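Local coordinates for protein amidohydrolase (PDB 3OOQ) that probably acts as a metal-dependent amidohydrolase of the TIM-barrel clan, possibly with allantoinase activity, at residues G111-M116 with D358-V363; K133-I138 with Y379-E384. One frame throughout, in Å; residues are numbered along the deposited sequence.

Interaction 1 (G111-M116 with D358-V363); sequences GVTSVM and DADLVV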
loop_
_atom_site.group_PDB
_atom_site.type_symbol
_atom_site.label_atom_id
_atom_site.label_comp_id
_atom_site.label_asym_id
_atom_site.label_seq_id
_atom_site.Cartn_x
_atom_site.Cartn_y
_atom_site.Cartn_z
ATOM N N GLY F 111 30.086 -0.861 -38.043
ATOM C CA GLY F 111 29.710 -0.737 -39.441
ATOM C C GLY F 111 28.243 -0.511 -39.709
ATOM O O GLY F 111 27.807 -0.666 -40.836
ATOM N N VAL F 112 27.485 -0.133 -38.677
ATOM C CA VAL F 112 26.061 0.166 -38.810
ATOM C C VAL F 112 25.834 1.663 -39.016
ATOM O O VAL F 112 26.303 2.495 -38.229
ATOM C CB VAL F 112 25.265 -0.303 -37.558
ATOM C CG1 VAL F 112 23.773 -0.037 -37.743
ATOM C CG2 VAL F 112 25.495 -1.792 -37.320
ATOM N N THR F 113 25.094 2.017 -40.062
ATOM C CA THR F 113 24.921 3.430 -40.386
ATOM C C THR F 113 23.479 3.922 -40.286
ATOM O O THR F 113 23.249 5.096 -40.019
ATOM C CB THR F 113 25.465 3.749 -41.798
ATOM O OG1 THR F 113 24.820 2.896 -42.753
ATOM C CG2 THR F 113 26.969 3.540 -41.857
ATOM N N SER F 114 22.517 3.034 -40.508
ATOM C CA SER F 114 21.085 3.393 -40.490
ATOM C C SER F 114 20.286 2.408 -39.641
ATOM O O SER F 114 20.582 1.216 -39.630
ATOM C CB SER F 114 20.498 3.396 -41.918
ATOM O OG SER F 114 21.098 4.398 -42.733
ATOM N N VAL F 115 19.265 2.904 -38.951
ATOM C CA VAL F 115 18.391 2.055 -38.147
ATOM C C VAL F 115 16.983 2.619 -38.147
ATOM O O VAL F 115 16.778 3.830 -38.298
ATOM C CB VAL F 115 18.868 1.944 -36.641
ATOM C CG1 VAL F 115 20.323 1.476 -36.539
ATOM C CG2 VAL F 115 18.745 3.294 -35.940
HETATM N N MSE F 116 16.006 1.748 -37.976
HETATM C CA MSE F 116 14.725 2.223 -37.498
HETATM C C MSE F 116 14.696 2.231 -35.960
HETATM O O MSE F 116 14.846 1.193 -35.305
HETATM C CB MSE F 116 13.533 1.461 -38.055
HETATM C CG MSE F 116 12.271 2.341 -37.891
HETATM SE SE MSE F 116 10.637 1.543 -38.240
HETATM C CE MSE F 116 10.762 -0.038 -37.070
ATOM N N ASP F 358 22.549 6.372 -51.692
ATOM C CA ASP F 358 23.304 7.154 -50.714
ATOM C C ASP F 358 24.697 6.544 -50.461
ATOM O O ASP F 358 24.835 5.326 -50.337
ATOM C CB ASP F 358 22.542 7.231 -49.378
ATOM C CG ASP F 358 21.218 8.015 -49.472
ATOM O OD1 ASP F 358 20.874 8.541 -50.553
ATOM O OD2 ASP F 358 20.517 8.116 -48.432
ATOM N N ALA F 359 25.717 7.402 -50.353
ATOM C CA ALA F 359 27.093 6.942 -50.163
ATOM C C ALA F 359 27.369 6.678 -48.684
ATOM O O ALA F 359 28.139 7.393 -48.014
ATOM C CB ALA F 359 28.071 7.928 -50.742
ATOM N N ASP F 360 26.695 5.650 -48.182
ATOM C CA ASP F 360 26.907 5.175 -46.823
ATOM C C ASP F 360 27.798 3.967 -46.978
ATOM O O ASP F 360 27.345 2.902 -47.423
ATOM C CB ASP F 360 25.573 4.816 -46.170
ATOM C CG ASP F 360 24.603 5.993 -46.135
ATOM O OD1 ASP F 360 25.009 7.142 -46.456
ATOM O OD2 ASP F 360 23.420 5.759 -45.780
ATOM N N LEU F 361 29.077 4.169 -46.674
ATOM C CA LEU F 361 30.122 3.203 -47.011
ATOM C C LEU F 361 31.033 2.941 -45.824
ATOM O O LEU F 361 31.365 3.852 -45.055
ATOM C CB LEU F 361 30.950 3.706 -48.215
ATOM C CG LEU F 361 30.159 3.934 -49.520
ATOM C CD1 LEU F 361 30.960 4.716 -50.561
ATOM C CD2 LEU F 361 29.658 2.615 -50.105
ATOM N N VAL F 362 31.440 1.689 -45.670
ATOM C CA VAL F 362 32.321 1.344 -44.560
ATOM C C VAL F 362 33.563 0.667 -45.098
ATOM O O VAL F 362 33.459 -0.293 -45.862
ATOM C CB VAL F 362 31.612 0.393 -43.555
ATOM C CG1 VAL F 362 32.532 0.086 -42.375
ATOM C CG2 VAL F 362 30.298 1.014 -43.063
ATOM N N VAL F 363 34.728 1.188 -44.704
ATOM C CA VAL F 363 36.021 0.582 -45.015
ATOM C C VAL F 363 36.387 -0.364 -43.889
ATOM O O VAL F 363 36.611 0.062 -42.760
ATOM C CB VAL F 363 37.167 1.642 -45.200
ATOM C CG1 VAL F 363 38.494 0.948 -45.510
ATOM C CG2 VAL F 363 36.822 2.667 -46.290
HETATM O O HOH W 1 22.955 3.260 -44.538
#
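G111 and T113 face V362 and D360 across two backbone runs that point nearly opposite ways, the parts 111-114 and 360-362 lying 164° apart. The CA atoms of G111 and V362 are 6.1 Å apart and those of T113 and D360 7.0 Å, and no direct hydrogen bond joins the two segments. The strand containing F59 supplies backbone bonds to G111 and T113 instead. At the G111 end, V362 reaches across with its methyls: CG2 packs 3.7 Å from the carbonyl O of G111, and both methyls lie near the glycine CA. G111, with positive phi, is the C-prime residue of a Schellman motif that ends helix 103-108 just before strand 112-117 begins.

At the other end the link is polar and passes through one water. Its oxygen lies 2.6 Å from T113 OG1 and 2.8 Å from S114 OG, and it donates to D360 OD2 at 2.8 Å. T113 OG1 sits between its own backbone N and carbonyl carbon (chi1 56°), from where it meets both the water and, 4.0 Å away, D360 CB; the two side chains cross obliquely. The water thus bridges two hydroxyls and a carboxylate in a buried setting. D360 has further partners: OD2 forms a salt bridge with K133, and OD1 accepts from the backbone N of D381. Strand 54-64 pairs with both 112-117 (parallel) and 361-364 (antiparallel), so the segments meet by side chains and water where strands of a TIM-barrel-clan amidohydrolase adjoin the late strands 361-364 and 375-380.

Interaction 2 (K133-I138 with Y379-E384); sequences KFRSII and YIDGVE
K133 NZ is gripped by three carboxylates: D381 of the facing turn, 2.9 Å away at OD1, and D358 and D360, both through OD2. The ammonium approaches D381 OD1 on its syn side, 31° out of the carboxylate plane. K133 gets there as an extended chain beyond CG, and its CD passes 3.7 Å from I380 CG2, the two side chains sliding past each other in opposite directions. So many acidic neighbours would be expected to keep the lysine charged.

The other oxygen of D381 goes to R135. NE stands 2.7 Å from OD2, but the N-H...acceptor angle of 119° makes this a weak hydrogen bond within a salt bridge, with the guanidinium and carboxylate planes 39° apart. A bend at chi3 of the arginine places NE beside D381 OD2, while NH1 binds the carbonyl oxygens of E141 and I143. D381 therefore spans both basic residues, one on each oxygen.

The apolar part of the contact is I380, which uses both of its branches. CG2 lies 3.8 Å from R135 CB and near the edge of the guanidinium, whereas CD1 reaches 3.5 Å from the carbonyl O of F134, the centre of an inverse gamma turn. The phenyl ring leads away, into helix 103-108 and strand 112-117. The facing segment is a beta hairpin with a two-residue type I' turn, D381 and G382 at its corners, closed by the backbone bonds between I380 and V383; a salt-bridge network ties its tip to the end of strand 125-133 and the loop that follows.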
loop_
_atom_site.group_PDB
_atom_site.type_symbol
_atom_site.label_atom_id
_atom_site.label_comp_id
_atom_site.label_asym_id
_atom_site.label_seq_id
_atom_site.Cartn_x
_atom_site.Cartn_y
_atom_site.Cartn_z
ATOM N N LYS F 133 19.779 8.033 -39.806
ATOM C CA LYS F 133 21.182 7.716 -40.050
ATOM C C LYS F 133 22.000 8.401 -38.978
ATOM O O LYS F 133 21.595 9.445 -38.488
ATOM C CB LYS F 133 21.628 8.270 -41.392
ATOM C CG LYS F 133 20.971 7.657 -42.585
ATOM C CD LYS F 133 21.770 8.048 -43.819
ATOM C CE LYS F 133 21.013 7.722 -45.067
ATOM N NZ LYS F 133 21.897 7.935 -46.232
ATOM N N PHE F 134 23.156 7.826 -38.639
ATOM C CA PHE F 134 24.020 8.377 -37.592
ATOM C C PHE F 134 24.910 9.489 -38.153
ATOM O O PHE F 134 26.131 9.410 -38.051
ATOM C CB PHE F 134 24.902 7.273 -36.977
ATOM C CG PHE F 134 24.138 6.110 -36.393
ATOM C CD1 PHE F 134 23.004 6.314 -35.598
ATOM C CD2 PHE F 134 24.596 4.805 -36.584
ATOM C CE1 PHE F 134 22.300 5.230 -35.049
ATOM C CE2 PHE F 134 23.899 3.717 -36.037
ATOM C CZ PHE F 134 22.742 3.941 -35.260
ATOM N N ARG F 135 24.294 10.518 -38.742
ATOM C CA ARG F 135 25.028 11.555 -39.460
ATOM C C ARG F 135 25.324 12.848 -38.685
ATOM O O ARG F 135 26.186 13.616 -39.104
ATOM C CB ARG F 135 24.371 11.889 -40.824
ATOM C CG ARG F 135 22.851 11.991 -40.807
ATOM C CD ARG F 135 22.292 12.725 -42.037
ATOM N NE ARG F 135 21.880 11.883 -43.164
ATOM C CZ ARG F 135 20.642 11.821 -43.675
ATOM N NH1 ARG F 135 19.646 12.535 -43.168
ATOM N NH2 ARG F 135 20.397 11.034 -44.717
ATOM N N SER F 136 24.631 13.092 -37.574
ATOM C CA SER F 136 24.683 14.404 -36.929
ATOM C C SER F 136 24.121 14.331 -35.498
ATOM O O SER F 136 23.373 13.416 -35.165
ATOM C CB SER F 136 23.869 15.406 -37.781
ATOM O OG SER F 136 23.612 16.613 -37.107
ATOM N N ILE F 137 24.478 15.297 -34.659
ATOM C CA ILE F 137 23.863 15.396 -33.341
ATOM C C ILE F 137 22.526 16.104 -33.435
ATOM O O ILE F 137 21.776 16.159 -32.472
ATOM C CB ILE F 137 24.778 16.097 -32.324
ATOM C CG1 ILE F 137 25.111 17.513 -32.799
ATOM C CG2 ILE F 137 26.030 15.245 -32.091
ATOM C CD1 ILE F 137 26.049 18.225 -31.891
ATOM N N ILE F 138 22.231 16.660 -34.601
ATOM C CA ILE F 138 20.933 17.304 -34.806
ATOM C C ILE F 138 19.996 16.285 -35.444
ATOM O O ILE F 138 20.223 15.849 -36.588
ATOM C CB ILE F 138 21.069 18.604 -35.651
ATOM C CG1 ILE F 138 21.930 19.620 -34.893
ATOM C CG2 ILE F 138 19.700 19.219 -35.935
ATOM C CD1 ILE F 138 22.880 20.382 -35.773
ATOM N N TYR F 379 31.629 6.460 -43.931
ATOM C CA TYR F 379 31.067 7.624 -44.580
ATOM C C TYR F 379 29.570 7.437 -44.565
ATOM O O TYR F 379 29.086 6.310 -44.684
ATOM C CB TYR F 379 31.548 7.720 -46.034
ATOM C CG TYR F 379 33.052 7.915 -46.185
ATOM C CD1 TYR F 379 33.932 6.830 -46.085
ATOM C CD2 TYR F 379 33.592 9.177 -46.437
ATOM C CE1 TYR F 379 35.311 6.997 -46.223
ATOM C CE2 TYR F 379 34.984 9.358 -46.583
ATOM C CZ TYR F 379 35.824 8.259 -46.478
ATOM O OH TYR F 379 37.175 8.407 -46.626
ATOM N N ILE F 380 28.850 8.538 -44.392
ATOM C CA ILE F 380 27.389 8.566 -44.486
ATOM C C ILE F 380 27.072 9.773 -45.363
ATOM O O ILE F 380 27.583 10.864 -45.111
ATOM C CB ILE F 380 26.726 8.710 -43.088
ATOM C CG1 ILE F 380 26.918 7.413 -42.283
ATOM C CG2 ILE F 380 25.232 9.062 -43.222
ATOM C CD1 ILE F 380 26.312 7.410 -40.874
ATOM N N ASP F 381 26.271 9.582 -46.406
ATOM C CA ASP F 381 26.065 10.646 -47.413
ATOM C C ASP F 381 27.403 11.219 -47.912
ATOM O O ASP F 381 27.539 12.428 -48.131
ATOM C CB ASP F 381 25.186 11.772 -46.848
ATOM C CG ASP F 381 23.837 11.279 -46.388
ATOM O OD1 ASP F 381 23.267 10.348 -47.009
ATOM O OD2 ASP F 381 23.324 11.837 -45.406
ATOM N N GLY F 382 28.384 10.337 -48.074
ATOM C CA GLY F 382 29.679 10.694 -48.632
ATOM C C GLY F 382 30.555 11.539 -47.721
ATOM O O GLY F 382 31.555 12.089 -48.169
ATOM N N VAL F 383 30.171 11.632 -46.448
ATOM C CA VAL F 383 30.889 12.414 -45.443
ATOM C C VAL F 383 31.445 11.451 -44.400
ATOM O O VAL F 383 30.717 10.598 -43.868
ATOM C CB VAL F 383 29.963 13.477 -44.771
ATOM C CG1 VAL F 383 30.690 14.216 -43.638
ATOM C CG2 VAL F 383 29.431 14.474 -45.806
ATOM N N GLU F 384 32.741 11.566 -44.129
ATOM C CA GLU F 384 33.379 10.744 -43.096
ATOM C C GLU F 384 32.799 11.106 -41.723
ATOM O O GLU F 384 32.774 12.281 -41.351
ATOM C CB GLU F 384 34.903 10.924 -43.114
ATOM C CG GLU F 384 35.652 9.880 -42.298
ATOM C CD GLU F 384 37.146 10.130 -42.237
ATOM O OE1 GLU F 384 37.702 10.797 -43.131
ATOM O OE2 GLU F 384 37.778 9.648 -41.281
#

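In the fold
The two interactions have centres 9 Å apart, on the same side of the chain's centre, and both reach the same mixed sheet. Along the chain their segments alternate: 111-116, 133-138, 358-363, 379-384. Strands 112-117 and 125-133 are antiparallel neighbours, as are 361-364 and 375-380, so each interaction pairs a member of the earlier couple or the loop just after it with one of the later couple. K133 belongs to both, since its ammonium also meets the acids of 358-363, while S114 OG packs against its CG. Together they bring the hairpin at 379-384 and strand 361-364 up against the early strands across some 240 residues of intervening chain, which contains most of the helices.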